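Sucrose 6(F)-phosphate phosphorylase (Thermoanaerobacterium thermosaccharolyticum DSM 571, PDB 6S9V) is a carbohydrate-active enzyme of the alpha-amylase family, built around a closed eight-stranded parallel beta/alpha (TIM) barrel. Local coordinates at residues A449-F455 / L466-K470. Numbering follows the deposited sequence.
Sequences AFNGEFF and LTWKK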
ATOM      1  N   ALA A 449       6.126  25.134  -6.677  1.00 23.53           N
ATOM      2  CA  ALA A 449       4.918  25.116  -7.495  1.00 22.91           C
ATOM      3  C   ALA A 449       4.043  23.900  -7.211  1.00 21.10           C
ATOM      4  O   ALA A 449       2.821  23.957  -7.405  1.00 20.81           O
ATOM      5  CB  ALA A 449       5.284  25.156  -8.981  1.00 24.42           C
ATOM      6  N   PHE A 450       4.638  22.785  -6.781  1.00 20.45           N
ATOM      7  CA  PHE A 450       3.843  21.589  -6.516  1.00 21.69           C
ATOM      8  C   PHE A 450       2.852  21.801  -5.383  1.00 22.77           C
ATOM      9  O   PHE A 450       1.922  21.006  -5.228  1.00 23.80           O
ATOM     10  CB  PHE A 450       4.753  20.407  -6.181  1.00 20.05           C
ATOM     11  CG  PHE A 450       5.580  19.947  -7.337  1.00 19.85           C
ATOM     12  CD1 PHE A 450       4.999  19.262  -8.395  1.00 19.78           C
ATOM     13  CD2 PHE A 450       6.942  20.193  -7.370  1.00 21.90           C
ATOM     14  CE1 PHE A 450       5.764  18.834  -9.465  1.00 18.70           C
ATOM     15  CE2 PHE A 450       7.711  19.758  -8.440  1.00 19.93           C
ATOM     16  CZ  PHE A 450       7.120  19.088  -9.488  1.00 17.88           C
ATOM     17  N   ASN A 451       3.025  22.858  -4.594  1.00 21.29           N
ATOM     18  CA  ASN A 451       2.087  23.184  -3.536  1.00 21.77           C
ATOM     19  C   ASN A 451       1.039  24.193  -3.977  1.00 24.30           C
ATOM     20  O   ASN A 451       0.391  24.807  -3.124  1.00 26.74           O
ATOM     21  CB  ASN A 451       2.853  23.688  -2.314  1.00 24.64           C
ATOM     22  CG  ASN A 451       3.703  22.602  -1.696  1.00 27.02           C
ATOM     23  OD1 ASN A 451       3.240  21.480  -1.520  1.00 28.65           O
ATOM     24  ND2 ASN A 451       4.954  22.914  -1.394  1.00 27.23           N
ATOM     25  N   GLY A 452       0.859  24.367  -5.285  1.00 24.36           N
ATOM     26  CA  GLY A 452      -0.087  25.317  -5.826  1.00 25.12           C
ATOM     27  C   GLY A 452      -1.155  24.704  -6.707  1.00 23.74           C
ATOM     28  O   GLY A 452      -1.725  23.657  -6.381  1.00 21.94           O
ATOM     29  N   GLU A 453      -1.388  25.322  -7.857  1.00 23.27           N
ATOM     30  CA  GLU A 453      -2.472  24.938  -8.747  1.00 24.01           C
ATOM     31  C   GLU A 453      -1.962  24.018  -9.849  1.00 24.97           C
ATOM     32  O   GLU A 453      -0.879  24.225 -10.397  1.00 26.10           O
ATOM     33  CB  GLU A 453      -3.118  26.179  -9.367  1.00 25.74           C
ATOM     34  CG  GLU A 453      -3.815  27.093  -8.352  1.00 29.41           C
ATOM     35  CD  GLU A 453      -4.346  28.386  -8.959  1.00 32.07           C
ATOM     36  OE1 GLU A 453      -3.919  28.733 -10.077  1.00 31.80           O
ATOM     37  OE2 GLU A 453      -5.186  29.069  -8.316  1.00 31.58           O
ATOM     38  N   PHE A 454      -2.766  23.010 -10.172  1.00 24.39           N
ATOM     39  CA  PHE A 454      -2.431  21.988 -11.159  1.00 23.03           C
ATOM     40  C   PHE A 454      -3.240  22.211 -12.429  1.00 23.16           C
ATOM     41  O   PHE A 454      -4.453  22.438 -12.364  1.00 25.32           O
ATOM     42  CB  PHE A 454      -2.715  20.600 -10.586  1.00 24.54           C
ATOM     43  CG  PHE A 454      -2.532  19.466 -11.567  1.00 23.36           C
ATOM     44  CD1 PHE A 454      -1.297  19.180 -12.103  1.00 23.16           C
ATOM     45  CD2 PHE A 454      -3.613  18.666 -11.919  1.00 23.63           C
ATOM     46  CE1 PHE A 454      -1.138  18.122 -12.988  1.00 21.75           C
ATOM     47  CE2 PHE A 454      -3.461  17.606 -12.798  1.00 23.14           C
ATOM     48  CZ  PHE A 454      -2.222  17.333 -13.329  1.00 22.26           C
ATOM     49  N   PHE A 455      -2.568  22.141 -13.578  1.00 24.31           N
ATOM     50  CA  PHE A 455      -3.200  22.324 -14.880  1.00 26.74           C
ATOM     51  C   PHE A 455      -2.776  21.205 -15.829  1.00 26.40           C
ATOM     52  O   PHE A 455      -1.581  20.955 -16.005  1.00 26.16           O
ATOM     53  CB  PHE A 455      -2.839  23.692 -15.474  1.00 29.67           C
ATOM     54  CG  PHE A 455      -3.273  24.851 -14.614  1.00 32.28           C
ATOM     55  CD1 PHE A 455      -4.583  25.291 -14.631  1.00 32.13           C
ATOM     56  CD2 PHE A 455      -2.371  25.478 -13.774  1.00 34.05           C
ATOM     57  CE1 PHE A 455      -4.984  26.348 -13.829  1.00 32.80           C
ATOM     58  CE2 PHE A 455      -2.761  26.533 -12.976  1.00 34.87           C
ATOM     59  CZ  PHE A 455      -4.071  26.965 -13.000  1.00 34.70           C
ATOM     60  N   LEU A 466       1.972  18.681 -18.272  1.00 23.82           N
ATOM     61  CA  LEU A 466       1.336  18.975 -16.994  1.00 23.73           C
ATOM     62  C   LEU A 466       2.072  20.116 -16.307  1.00 24.34           C
ATOM     63  O   LEU A 466       3.306  20.159 -16.314  1.00 25.24           O
ATOM     64  CB  LEU A 466       1.328  17.738 -16.098  1.00 23.50           C
ATOM     65  CG  LEU A 466       0.702  16.477 -16.704  1.00 24.33           C
ATOM     66  CD1 LEU A 466       0.937  15.282 -15.781  1.00 25.45           C
ATOM     67  CD2 LEU A 466      -0.791  16.665 -16.987  1.00 23.39           C
ATOM     68  N   THR A 467       1.318  21.022 -15.682  1.00 24.86           N
ATOM     69  CA  THR A 467       1.888  22.232 -15.112  1.00 27.12           C
ATOM     70  C   THR A 467       1.381  22.464 -13.697  1.00 26.26           C
ATOM     71  O   THR A 467       0.194  22.280 -13.413  1.00 26.52           O
ATOM     72  CB  THR A 467       1.545  23.461 -15.979  1.00 28.64           C
ATOM     73  OG1 THR A 467       2.224  23.381 -17.240  1.00 29.27           O
ATOM     74  CG2 THR A 467       1.920  24.758 -15.267  1.00 27.35           C
ATOM     75  N   TRP A 468       2.297  22.881 -12.823  1.00 24.31           N
ATOM     76  CA  TRP A 468       1.984  23.368 -11.483  1.00 23.40           C
ATOM     77  C   TRP A 468       2.390  24.834 -11.391  1.00 22.63           C
ATOM     78  O   TRP A 468       3.433  25.237 -11.920  1.00 22.68           O
ATOM     79  CB  TRP A 468       2.701  22.542 -10.408  1.00 22.28           C
ATOM     80  CG  TRP A 468       2.133  21.169 -10.242  1.00 20.91           C
ATOM     81  CD1 TRP A 468       2.453  20.051 -10.967  1.00 20.54           C
ATOM     82  CD2 TRP A 468       1.137  20.764  -9.298  1.00 20.50           C
ATOM     83  NE1 TRP A 468       1.728  18.975 -10.524  1.00 20.20           N
ATOM     84  CE2 TRP A 468       0.909  19.383  -9.499  1.00 19.70           C
ATOM     85  CE3 TRP A 468       0.421  21.428  -8.299  1.00 21.94           C
ATOM     86  CZ2 TRP A 468      -0.017  18.665  -8.752  1.00 20.11           C
ATOM     87  CZ3 TRP A 468      -0.498  20.706  -7.548  1.00 22.25           C
ATOM     88  CH2 TRP A 468      -0.709  19.342  -7.777  1.00 22.33           C
ATOM     89  N   LYS A 469       1.572  25.632 -10.706  1.00 25.41           N
ATOM     90  CA  LYS A 469       1.841  27.058 -10.564  1.00 36.52           C
ATOM     91  C   LYS A 469       1.620  27.500  -9.127  1.00 30.63           C
ATOM     92  O   LYS A 469       0.584  27.179  -8.534  1.00 30.09           O
ATOM     93  CB  LYS A 469       0.923  27.875 -11.486  1.00 58.74           C
ATOM     94  CG  LYS A 469       1.233  27.744 -12.964  1.00 80.93           C
ATOM     95  CD  LYS A 469       0.200  28.452 -13.837  1.00 99.82           C
ATOM     96  CE  LYS A 469       0.227  29.960 -13.661  1.00113.14           C
ATOM     97  NZ  LYS A 469       1.369  30.557 -14.406  1.00119.91           N
ATOM     98  N   LYS A 470       2.581  28.247  -8.579  1.00 28.70           N
ATOM     99  CA  LYS A 470       2.397  28.922  -7.296  1.00 30.80           C
ATOM    100  C   LYS A 470       3.168  30.233  -7.307  1.00 36.39           C
ATOM    101  O   LYS A 470       4.397  30.232  -7.408  1.00 32.35           O
ATOM    102  CB  LYS A 470       2.842  28.052  -6.115  1.00 27.76           C
ATOM    103  CG  LYS A 470       2.671  28.761  -4.769  1.00 29.08           C
ATOM    104  CD  LYS A 470       3.099  27.914  -3.580  1.00 30.12           C
ATOM    105  CE  LYS A 470       2.868  28.687  -2.278  1.00 36.59           C
ATOM    106  NZ  LYS A 470       3.132  27.873  -1.049  1.00 40.53           N
TER
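An antiparallel beta hairpin at the edge of the C-terminal sheet, with an aromatic cluster of F450, F454 and W468 on one face, forms this contact. Strands 453-455 and 466-470 run antiparallel. E453 and K469 make one hydrogen-bonded pair: E453 N donates to K469 O (2.8 Å) and K469 N to E453 O. F455 and T467 exchange a second reciprocal pair of N-H...O bonds. Between them lies the non-hydrogen-bonded pair F454/W468, whose side chains share a face.

The W468 indole is gripped from opposite faces. F450 CD1 lies 3.7 Å from W468 CD1 over one face. Over the other, F454 CB makes a CH-pi contact, sitting above the six-membered ring 3.6 Å from its centroid, while F454 CD1 approaches W468 CE2. Neither phenyl stacks flat: against the five-membered ring their planes are oblique, inclined at 52° for F450 and 39° for F454. With chi1 174°, F454 carries its CG anti to the backbone N, and the ring continues past the indole until its CZ meets L466 CD2. The indole's rim also meets the turn, G452 O lying near its plane, 3.4 Å from W468 CZ3. On the other face of the hairpin, F455 CE2 touches K469 CD, a less certain contact because the lysine chain is poorly ordered.

Strand 453-456 forms one edge of the five-stranded antiparallel sheet, whereas 463-470 continues through backbone hydrogen bonds to 473-480. W468 NE1 donates to O of F384, the last residue of helix 372-384; the F384 ring meets F450 edge-to-face, and L466 packs on helix 289-295.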